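PDB 5B7W: UPF0234 protein XC_3703 from Xanthomonas campestris pv. campestris, which binds the second messenger cyclic di-GMP and, as its effector, regulates virulence and biofilm formation, promoting target-gene binding by a LysR-type transcription regulator when the nucleotide is absent. Local coordinates for residues Val6-Asp11 with Phe150-Gln155; Ala37-Glu42 with Lys58-Ile63; Val46-Ala51 with Arg91-Val96. All coordinates share one frame; numbering follows the deposited sequence.

Contact 1. Residues Val6-Asp11 with Phe150-Gln155; sequences VISEVD and FELPLQ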
loop_
_atom_site.group_PDB
_atom_site.type_symbol
_atom_site.label_atom_id
_atom_site.label_comp_id
_atom_site.label_asym_id
_atom_site.label_seq_id
_atom_site.Cartn_x
_atom_site.Cartn_y
_atom_site.Cartn_z
ATOM N N VAL A 6 -1.642 11.430 9.868
ATOM C CA VAL A 6 -1.341 10.038 9.555
ATOM C C VAL A 6 -1.946 9.741 8.191
ATOM O O VAL A 6 -3.166 9.828 8.012
ATOM C CB VAL A 6 -1.893 9.087 10.626
ATOM C CG1 VAL A 6 -1.473 7.653 10.329
ATOM C CG2 VAL A 6 -1.423 9.512 12.007
ATOM N N ILE A 7 -1.096 9.410 7.223
ATOM C CA ILE A 7 -1.544 9.179 5.858
ATOM C C ILE A 7 -1.121 7.785 5.423
ATOM O O ILE A 7 -0.273 7.135 6.043
ATOM C CB ILE A 7 -1.000 10.235 4.874
ATOM C CG1 ILE A 7 0.525 10.136 4.773
ATOM C CG2 ILE A 7 -1.424 11.631 5.296
ATOM C CD1 ILE A 7 1.136 11.128 3.808
ATOM N N SER A 8 -1.736 7.326 4.336
ATOM C CA SER A 8 -1.381 6.065 3.684
ATOM C C SER A 8 -1.453 6.336 2.184
ATOM O O SER A 8 -2.507 6.178 1.562
ATOM C CB SER A 8 -2.302 4.931 4.104
ATOM O OG SER A 8 -1.822 3.693 3.607
ATOM N N GLU A 9 -0.328 6.755 1.614
ATOM C CA GLU A 9 -0.281 7.203 0.233
ATOM C C GLU A 9 0.858 6.521 -0.505
ATOM O O GLU A 9 1.866 6.130 0.088
ATOM C CB GLU A 9 -0.117 8.725 0.150
ATOM C CG GLU A 9 -1.298 9.499 0.706
ATOM C CD GLU A 9 -1.134 10.997 0.558
ATOM O OE1 GLU A 9 -0.040 11.441 0.150
ATOM O OE2 GLU A 9 -2.102 11.731 0.847
ATOM N N VAL A 10 0.675 6.384 -1.816
ATOM C CA VAL A 10 1.678 5.827 -2.712
ATOM C C VAL A 10 1.921 6.839 -3.821
ATOM O O VAL A 10 0.967 7.345 -4.421
ATOM C CB VAL A 10 1.231 4.474 -3.300
ATOM C CG1 VAL A 10 2.284 3.934 -4.254
ATOM C CG2 VAL A 10 0.946 3.478 -2.186
ATOM N N ASP A 11 3.191 7.143 -4.081
ATOM C CA ASP A 11 3.532 8.077 -5.146
ATOM C C ASP A 11 3.050 7.537 -6.488
ATOM O O ASP A 11 3.367 6.405 -6.866
ATOM C CB ASP A 11 5.041 8.316 -5.175
ATOM C CG ASP A 11 5.446 9.366 -6.190
ATOM O OD1 ASP A 11 5.751 8.993 -7.341
ATOM O OD2 ASP A 11 5.462 10.564 -5.834
ATOM N N PHE A 150 -0.700 -3.297 11.776
ATOM C CA PHE A 150 -1.705 -2.634 10.960
ATOM C C PHE A 150 -1.649 -3.138 9.525
ATOM O O PHE A 150 -0.570 -3.427 8.997
ATOM C CB PHE A 150 -1.512 -1.115 10.989
ATOM C CG PHE A 150 -2.749 -0.343 10.656
ATOM C CD1 PHE A 150 -3.898 -0.503 11.411
ATOM C CD2 PHE A 150 -2.764 0.552 9.600
ATOM C CE1 PHE A 150 -5.041 0.204 11.113
ATOM C CE2 PHE A 150 -3.905 1.265 9.299
ATOM C CZ PHE A 150 -5.043 1.091 10.058
ATOM N N GLU A 151 -2.823 -3.232 8.901
ATOM C CA GLU A 151 -2.974 -3.713 7.533
ATOM C C GLU A 151 -2.633 -2.656 6.491
ATOM O O GLU A 151 -2.907 -2.866 5.304
ATOM C CB GLU A 151 -4.406 -4.210 7.312
ATOM C CG GLU A 151 -5.471 -3.154 7.567
ATOM C CD GLU A 151 -6.878 -3.694 7.409
ATOM O OE1 GLU A 151 -7.579 -3.835 8.434
ATOM O OE2 GLU A 151 -7.282 -3.980 6.263
ATOM N N LEU A 152 -2.050 -1.530 6.904
ATOM C CA LEU A 152 -1.725 -0.450 5.988
ATOM C C LEU A 152 -0.370 0.174 6.303
ATOM O O LEU A 152 -0.032 0.373 7.479
ATOM C CB LEU A 152 -2.773 0.670 6.007
ATOM C CG LEU A 152 -3.899 0.671 4.972
ATOM C CD1 LEU A 152 -5.067 -0.182 5.420
ATOM C CD2 LEU A 152 -4.370 2.089 4.659
ATOM N N PRO A 153 0.400 0.510 5.273
ATOM C CA PRO A 153 1.585 1.347 5.491
ATOM C C PRO A 153 1.175 2.746 5.919
ATOM O O PRO A 153 0.230 3.329 5.383
ATOM C CB PRO A 153 2.270 1.358 4.117
ATOM C CG PRO A 153 1.672 0.196 3.370
ATOM C CD PRO A 153 0.271 0.086 3.873
ATOM N N LEU A 154 1.896 3.282 6.899
ATOM C CA LEU A 154 1.604 4.594 7.459
ATOM C C LEU A 154 2.777 5.531 7.214
ATOM O O LEU A 154 3.933 5.158 7.439
ATOM C CB LEU A 154 1.312 4.507 8.960
ATOM C CG LEU A 154 0.105 3.671 9.391
ATOM C CD1 LEU A 154 -0.087 3.756 10.898
ATOM C CD2 LEU A 154 -1.150 4.119 8.659
ATOM N N GLN A 155 2.474 6.737 6.746
ATOM C CA GLN A 155 3.424 7.836 6.698
ATOM C C GLN A 155 2.866 9.003 7.501
ATOM O O GLN A 155 1.696 9.013 7.893
ATOM C CB GLN A 155 3.722 8.266 5.255
ATOM C CG GLN A 155 4.131 7.129 4.333
ATOM C CD GLN A 155 2.949 6.515 3.616
ATOM O OE1 GLN A 155 2.127 7.224 3.033
ATOM N NE2 GLN A 155 2.851 5.192 3.658
HETATM O O HOH W 1 1.946 3.862 1.339
#

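Contact 2. Residues Ala37-Glu42 with Lys58-Ile63; sequences AKFELE and KQMTDI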
loop_
_atom_site.group_PDB
_atom_site.type_symbol
_atom_site.label_atom_id
_atom_site.label_comp_id
_atom_site.label_asym_id
_atom_site.label_seq_id
_atom_site.Cartn_x
_atom_site.Cartn_y
_atom_site.Cartn_z
ATOM N N ALA A 37 1.876 -12.481 -21.131
ATOM C CA ALA A 37 1.722 -12.088 -19.740
ATOM C C ALA A 37 2.039 -10.605 -19.622
ATOM O O ALA A 37 2.869 -10.076 -20.366
ATOM C CB ALA A 37 2.628 -12.908 -18.814
ATOM N N LYS A 38 1.376 -9.938 -18.679
ATOM C CA LYS A 38 1.502 -8.491 -18.582
ATOM C C LYS A 38 0.978 -8.004 -17.239
ATOM O O LYS A 38 0.118 -8.639 -16.622
ATOM C CB LYS A 38 0.741 -7.798 -19.719
ATOM C CG LYS A 38 -0.697 -8.277 -19.863
ATOM C CD LYS A 38 -1.383 -7.673 -21.078
ATOM C CE LYS A 38 -2.175 -6.431 -20.704
ATOM N NZ LYS A 38 -3.060 -5.983 -21.815
ATOM N N PHE A 39 1.520 -6.871 -16.796
ATOM C CA PHE A 39 0.955 -6.079 -15.713
ATOM C C PHE A 39 0.299 -4.845 -16.316
ATOM O O PHE A 39 0.896 -4.180 -17.170
ATOM C CB PHE A 39 2.022 -5.634 -14.709
ATOM C CG PHE A 39 2.840 -6.752 -14.132
ATOM C CD1 PHE A 39 3.980 -7.198 -14.779
ATOM C CD2 PHE A 39 2.496 -7.326 -12.919
ATOM C CE1 PHE A 39 4.748 -8.211 -14.240
ATOM C CE2 PHE A 39 3.262 -8.339 -12.375
ATOM C CZ PHE A 39 4.389 -8.781 -13.038
ATOM N N GLU A 40 -0.914 -4.531 -15.870
ATOM C CA GLU A 40 -1.615 -3.334 -16.321
ATOM C C GLU A 40 -2.033 -2.519 -15.108
ATOM O O GLU A 40 -2.806 -3.000 -14.273
ATOM C CB GLU A 40 -2.838 -3.684 -17.171
ATOM C CG GLU A 40 -3.556 -2.459 -17.718
ATOM C CD GLU A 40 -5.056 -2.648 -17.813
ATOM O OE1 GLU A 40 -5.559 -3.684 -17.330
ATOM O OE2 GLU A 40 -5.732 -1.756 -18.365
ATOM N N LEU A 41 -1.525 -1.293 -15.016
ATOM C CA LEU A 41 -1.939 -0.372 -13.965
ATOM C C LEU A 41 -3.223 0.329 -14.395
ATOM O O LEU A 41 -3.268 0.954 -15.460
ATOM C CB LEU A 41 -0.837 0.643 -13.674
ATOM C CG LEU A 41 -1.167 1.655 -12.578
ATOM C CD1 LEU A 41 -1.483 0.935 -11.276
ATOM C CD2 LEU A 41 -0.022 2.636 -12.391
ATOM N N GLU A 42 -4.259 0.230 -13.568
ATOM C CA GLU A 42 -5.594 0.706 -13.907
ATOM C C GLU A 42 -5.993 1.818 -12.947
ATOM O O GLU A 42 -6.078 1.594 -11.734
ATOM C CB GLU A 42 -6.601 -0.444 -13.855
ATOM C CG GLU A 42 -8.045 -0.043 -14.075
ATOM C CD GLU A 42 -8.982 -1.232 -14.001
ATOM O OE1 GLU A 42 -8.695 -2.254 -14.660
ATOM O OE2 GLU A 42 -9.998 -1.151 -13.280
ATOM N N LYS A 58 1.641 -16.246 -9.957
ATOM C CA LYS A 58 2.348 -16.271 -8.680
ATOM C C LYS A 58 3.789 -15.805 -8.842
ATOM O O LYS A 58 4.316 -15.087 -7.985
ATOM C CB LYS A 58 2.306 -17.676 -8.077
ATOM C CG LYS A 58 2.782 -17.742 -6.635
ATOM C CD LYS A 58 3.522 -19.039 -6.344
ATOM C CE LYS A 58 2.569 -20.211 -6.189
ATOM N NZ LYS A 58 3.288 -21.440 -5.752
ATOM N N GLN A 59 4.444 -16.208 -9.935
ATOM C CA GLN A 59 5.773 -15.684 -10.234
ATOM C C GLN A 59 5.731 -14.175 -10.433
ATOM O O GLN A 59 6.581 -13.444 -9.912
ATOM C CB GLN A 59 6.342 -16.365 -11.478
ATOM C CG GLN A 59 6.673 -17.830 -11.312
ATOM C CD GLN A 59 7.251 -18.424 -12.579
ATOM O OE1 GLN A 59 6.627 -18.379 -13.640
ATOM N NE2 GLN A 59 8.453 -18.976 -12.478
ATOM N N MET A 60 4.746 -13.691 -11.194
ATOM C CA MET A 60 4.635 -12.256 -11.437
ATOM C C MET A 60 4.396 -11.484 -10.148
ATOM O O MET A 60 4.833 -10.334 -10.026
ATOM C CB MET A 60 3.514 -11.973 -12.435
ATOM C CG MET A 60 3.772 -12.497 -13.839
ATOM S SD MET A 60 2.660 -11.742 -15.034
ATOM C CE MET A 60 1.130 -12.527 -14.558
ATOM N N THR A 61 3.703 -12.091 -9.181
ATOM C CA THR A 61 3.528 -11.450 -7.882
ATOM C C THR A 61 4.873 -11.184 -7.215
ATOM O O THR A 61 5.090 -10.109 -6.641
ATOM C CB THR A 61 2.644 -12.317 -6.984
ATOM O OG1 THR A 61 1.322 -12.384 -7.536
ATOM C CG2 THR A 61 2.575 -11.742 -5.575
ATOM N N ASP A 62 5.792 -12.152 -7.287
ATOM C CA ASP A 62 7.126 -11.949 -6.735
ATOM C C ASP A 62 7.864 -10.839 -7.472
ATOM O O ASP A 62 8.596 -10.053 -6.857
ATOM C CB ASP A 62 7.921 -13.253 -6.793
ATOM C CG ASP A 62 7.236 -14.387 -6.056
ATOM O OD1 ASP A 62 6.473 -14.107 -5.110
ATOM O OD2 ASP A 62 7.460 -15.559 -6.425
ATOM N N ILE A 63 7.685 -10.759 -8.792
ATOM C CA ILE A 63 8.287 -9.673 -9.560
ATOM C C ILE A 63 7.661 -8.341 -9.173
ATOM O O ILE A 63 8.360 -7.341 -8.971
ATOM C CB ILE A 63 8.145 -9.940 -11.069
ATOM C CG1 ILE A 63 8.884 -11.220 -11.463
ATOM C CG2 ILE A 63 8.655 -8.750 -11.873
ATOM C CD1 ILE A 63 8.656 -11.632 -12.899
#

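Contact 3. Residues Val46-Ala51 with Arg91-Val96; sequences VINQSA and RQKVTV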
loop_
_atom_site.group_PDB
_atom_site.type_symbol
_atom_site.label_atom_id
_atom_site.label_comp_id
_atom_site.label_asym_id
_atom_site.label_seq_id
_atom_site.Cartn_x
_atom_site.Cartn_y
_atom_site.Cartn_z
ATOM N N VAL A 46 -5.417 -0.074 -9.423
ATOM C CA VAL A 46 -5.532 -1.514 -9.610
ATOM C C VAL A 46 -4.430 -1.977 -10.551
ATOM O O VAL A 46 -4.227 -1.385 -11.616
ATOM C CB VAL A 46 -6.918 -1.901 -10.159
ATOM C CG1 VAL A 46 -6.955 -3.378 -10.525
ATOM C CG2 VAL A 46 -7.999 -1.569 -9.144
ATOM N N ILE A 47 -3.722 -3.030 -10.154
ATOM C CA ILE A 47 -2.735 -3.692 -10.997
ATOM C C ILE A 47 -3.322 -5.034 -11.410
ATOM O O ILE A 47 -3.538 -5.913 -10.566
ATOM C CB ILE A 47 -1.390 -3.874 -10.282
ATOM C CG1 ILE A 47 -0.797 -2.518 -9.898
ATOM C CG2 ILE A 47 -0.422 -4.649 -11.164
ATOM C CD1 ILE A 47 0.533 -2.619 -9.185
ATOM N N ASN A 48 -3.583 -5.195 -12.702
ATOM C CA ASN A 48 -4.129 -6.438 -13.230
ATOM C C ASN A 48 -2.990 -7.326 -13.716
ATOM O O ASN A 48 -2.221 -6.930 -14.599
ATOM C CB ASN A 48 -5.121 -6.160 -14.360
ATOM C CG ASN A 48 -6.457 -5.658 -13.849
ATOM O OD1 ASN A 48 -7.069 -6.272 -12.975
ATOM N ND2 ASN A 48 -6.916 -4.537 -14.392
ATOM N N GLN A 49 -2.877 -8.512 -13.130
ATOM C CA GLN A 49 -1.915 -9.515 -13.559
ATOM C C GLN A 49 -2.628 -10.561 -14.402
ATOM O O GLN A 49 -3.739 -10.983 -14.074
ATOM C CB GLN A 49 -1.239 -10.186 -12.359
ATOM C CG GLN A 49 -0.808 -9.227 -11.261
ATOM C CD GLN A 49 0.007 -9.914 -10.180
ATOM O OE1 GLN A 49 1.196 -9.641 -10.015
ATOM N NE2 GLN A 49 -0.629 -10.814 -9.441
ATOM N N SER A 50 -1.988 -10.973 -15.494
ATOM C CA SER A 50 -2.566 -11.961 -16.395
ATOM C C SER A 50 -1.462 -12.835 -16.960
ATOM O O SER A 50 -0.431 -12.327 -17.413
ATOM C CB SER A 50 -3.348 -11.289 -17.531
ATOM O OG SER A 50 -2.510 -10.441 -18.295
ATOM N N ALA A 51 -1.674 -14.148 -16.932
ATOM C CA ALA A 51 -0.717 -15.106 -17.427
ATOM C C ALA A 51 -1.465 -16.359 -17.854
ATOM O O ALA A 51 -2.661 -16.503 -17.537
ATOM C CB ALA A 51 0.344 -15.447 -16.369
ATOM N N ARG A 91 -5.974 -14.668 -14.339
ATOM C CA ARG A 91 -5.974 -13.232 -14.100
ATOM C C ARG A 91 -6.175 -12.971 -12.615
ATOM O O ARG A 91 -6.866 -13.726 -11.925
ATOM C CB ARG A 91 -7.068 -12.516 -14.908
ATOM C CG ARG A 91 -6.921 -12.646 -16.417
ATOM C CD ARG A 91 -7.992 -11.852 -17.148
ATOM N NE ARG A 91 -7.859 -11.962 -18.598
ATOM C CZ ARG A 91 -7.098 -11.165 -19.342
ATOM N NH1 ARG A 91 -6.394 -10.197 -18.772
ATOM N NH2 ARG A 91 -7.039 -11.338 -20.656
ATOM N N GLN A 92 -5.566 -11.892 -12.128
ATOM C CA GLN A 92 -5.685 -11.527 -10.722
ATOM C C GLN A 92 -5.622 -10.014 -10.584
ATOM O O GLN A 92 -4.762 -9.367 -11.186
ATOM C CB GLN A 92 -4.582 -12.180 -9.881
ATOM C CG GLN A 92 -4.760 -11.985 -8.384
ATOM C CD GLN A 92 -3.614 -12.560 -7.580
ATOM O OE1 GLN A 92 -2.494 -12.682 -8.075
ATOM N NE2 GLN A 92 -3.889 -12.923 -6.333
ATOM N N LYS A 93 -6.531 -9.467 -9.785
ATOM C CA LYS A 93 -6.602 -8.038 -9.521
ATOM C C LYS A 93 -5.908 -7.728 -8.201
ATOM O O LYS A 93 -6.241 -8.317 -7.166
ATOM C CB LYS A 93 -8.059 -7.572 -9.484
ATOM C CG LYS A 93 -8.282 -6.233 -8.808
ATOM C CD LYS A 93 -9.749 -5.840 -8.861
ATOM C CE LYS A 93 -9.990 -4.505 -8.177
ATOM N NZ LYS A 93 -11.385 -4.023 -8.377
ATOM N N VAL A 94 -4.943 -6.814 -8.240
ATOM C CA VAL A 94 -4.209 -6.381 -7.056
ATOM C C VAL A 94 -4.547 -4.916 -6.823
ATOM O O VAL A 94 -4.207 -4.052 -7.641
ATOM C CB VAL A 94 -2.697 -6.586 -7.212
ATOM C CG1 VAL A 94 -1.983 -6.269 -5.904
ATOM C CG2 VAL A 94 -2.396 -8.006 -7.661
ATOM N N THR A 95 -5.216 -4.633 -5.708
ATOM C CA THR A 95 -5.593 -3.270 -5.356
ATOM C C THR A 95 -4.459 -2.621 -4.573
ATOM O O THR A 95 -4.054 -3.127 -3.521
ATOM C CB THR A 95 -6.884 -3.253 -4.537
ATOM O OG1 THR A 95 -7.969 -3.738 -5.338
ATOM C CG2 THR A 95 -7.198 -1.838 -4.066
ATOM N N VAL A 96 -3.944 -1.507 -5.091
ATOM C CA VAL A 96 -2.954 -0.715 -4.373
ATOM C C VAL A 96 -3.695 0.189 -3.399
ATOM O O VAL A 96 -4.141 1.282 -3.764
ATOM C CB VAL A 96 -2.071 0.096 -5.340
ATOM C CG1 VAL A 96 -0.999 0.853 -4.572
ATOM C CG2 VAL A 96 -1.441 -0.823 -6.376
#

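Contact 1. Residues Val6-Asp11 with Phe150-Gln155
Hydrogen bonds carry most of this contact. I7 and Q155 face each other as an antiparallel hydrogen-bonded pair: I7 N gives a nearly straight bond to Q155 O (2.9 Å, 176° at the hydrogen), and Q155 N returns one to I7 O. Beside this pair the two chains turn across each other, and side chains take over. S8 has OG anti to its backbone N (chi1 -172°), which lets the hydroxyl donate to P153 O at 2.7 Å; proline has no N-H to offer, but its carbonyl is a ready acceptor for a small serine. The Q155 side chain bends at chi2 (92°) so that its amide reaches across to the backbone of E9. There OE1 receives E9 N on a lone pair at 2.9 Å, while NE2 donates to a water that in turn donates to E9 O, so one amide serves E9 N directly and E9 O through the water.

Apolar contacts fill in around these bonds. V6 CG1 meets L154 CD2 at 3.9 Å, the two chains crossing obliquely, and L152 CD2 packs on the S8 hydroxymethyl group. I7 CG1 lies against Q155 CB, at about a right angle to the glutamine.

Strand 3-7 thus pairs with the start of the last strand, 155-160, at the edge of the RRM-like sheet of domain I, where the chain leaves for domain II.

Contact 2. Residues Ala37-Glu42 with Lys58-Ile63
Strand 38-42 is an edge strand of the four-stranded RRM-like sheet of domain II, and helix 54-70 is one of the two helices packed on one side of it. The short segments cross at -57° with axes 10.4 Å apart, a spacing filled by F39 and M60. Both have CG anti to the carbonyl carbon, and both point from their own backbone toward the other segment, so the two side chains slide past each other in opposite directions. The phenyl ring reaches the helix with its tip: F39 CZ comes within 3.4 Å of M60 CB, and the backbone carbon M60 C lies in the ring plane at the edge. M60 places its sulfur over one face of the ring, SD standing 4.3 Å from the centroid of F39 and 25° off the normal, a Met-aromatic contact. A flat, rigid ring suits the strand side, whereas an unbranched, flexible methionine can follow its surface.

I63, one turn further along the helix, adds its branched CB near F39 CZ, approaching obliquely at 4.4 Å. L26 of helix 12-26 touches both F39 and M60, so the other helix of the layer shares this buried patch. A37 is small enough to let the sulfur lie close to the backbone just before the strand begins: its CB is 4.0 Å from M60 SD.

Contact 3. Residues Val46-Ala51 with Arg91-Val96
Two central strands run antiparallel here, and the buried side of their pairing carries I47, Q49, Q92 and V94. Four backbone bonds hold the ladder, two at the I47-V94 pair and two at Q49-Q92; the straightest runs from I47 N to V94 O at 2.8 Å (177° at the hydrogen). Beyond the Q49-Q92 pair, R91 CA approaches Q49 O to 3.2 Å in a CA-H...O contact. I47 and V94 sit opposite one another, with I47 CB 4.3 Å from V94 CB. Further along, I47 CD1 reaches V96 CG2 at 3.9 Å. Beta-branched residues suit this place because they favour extended backbone and fill the space beneath the helices.

Two glutamines on such a face need polar partners. They lie side by side and point the same way, with amide planes 37° apart and Q49 NE2 3.0 Å from Q92 OE1. Q49 NE2 donates to T61 OG1 of helix 54-70, whereas Q92 NE2 is bonded to G81 O of strand 78-85. The end of the Q49 side chain, from CG to NE2, also crosses obliquely over V94 CG2. In the RRM-like domain II these are the two inner strands of the sheet, and this face is the one its two helices cover.

The opposite face, bearing V46, N48, S50, R91, K93 and T95, is more polar and faces solvent, R91 and K93 being exposed. K93, extended throughout, passes obliquely over V46, which uses both methyls: V46 CG1 meets K93 CG at 3.6 Å, and V46 CG2 meets K93 CE. The long aliphatic chain thereby shields the valine while carrying its charge outward. R91 is likewise extended to NE, and its guanidinium obliquely approaches the small S50, with R91 NH1 3.5 Å from S50 CB.

In the fold
From the N terminus, the chain enters domain I as strand 3-7, leaves at once for domain II and returns at helix 102-114. Contact 1, joining residues 6-11 to 150-155, closes a loop of nearly the whole chain, the domain II excursion and most of domain I; contacts 2 and 3 are both nested within it. Inside domain II those two cross, their segments alternating along the chain. Contact 2 closes a short loop through strand 46-51 and fastens helix 54-70 to edge strand 38-42; contact 3 closes a longer one through helix 54-70 and strand 78-85 and joins the same sheet's inner strands. V10, touching V96, links contact 1 to contact 3 where the domains meet.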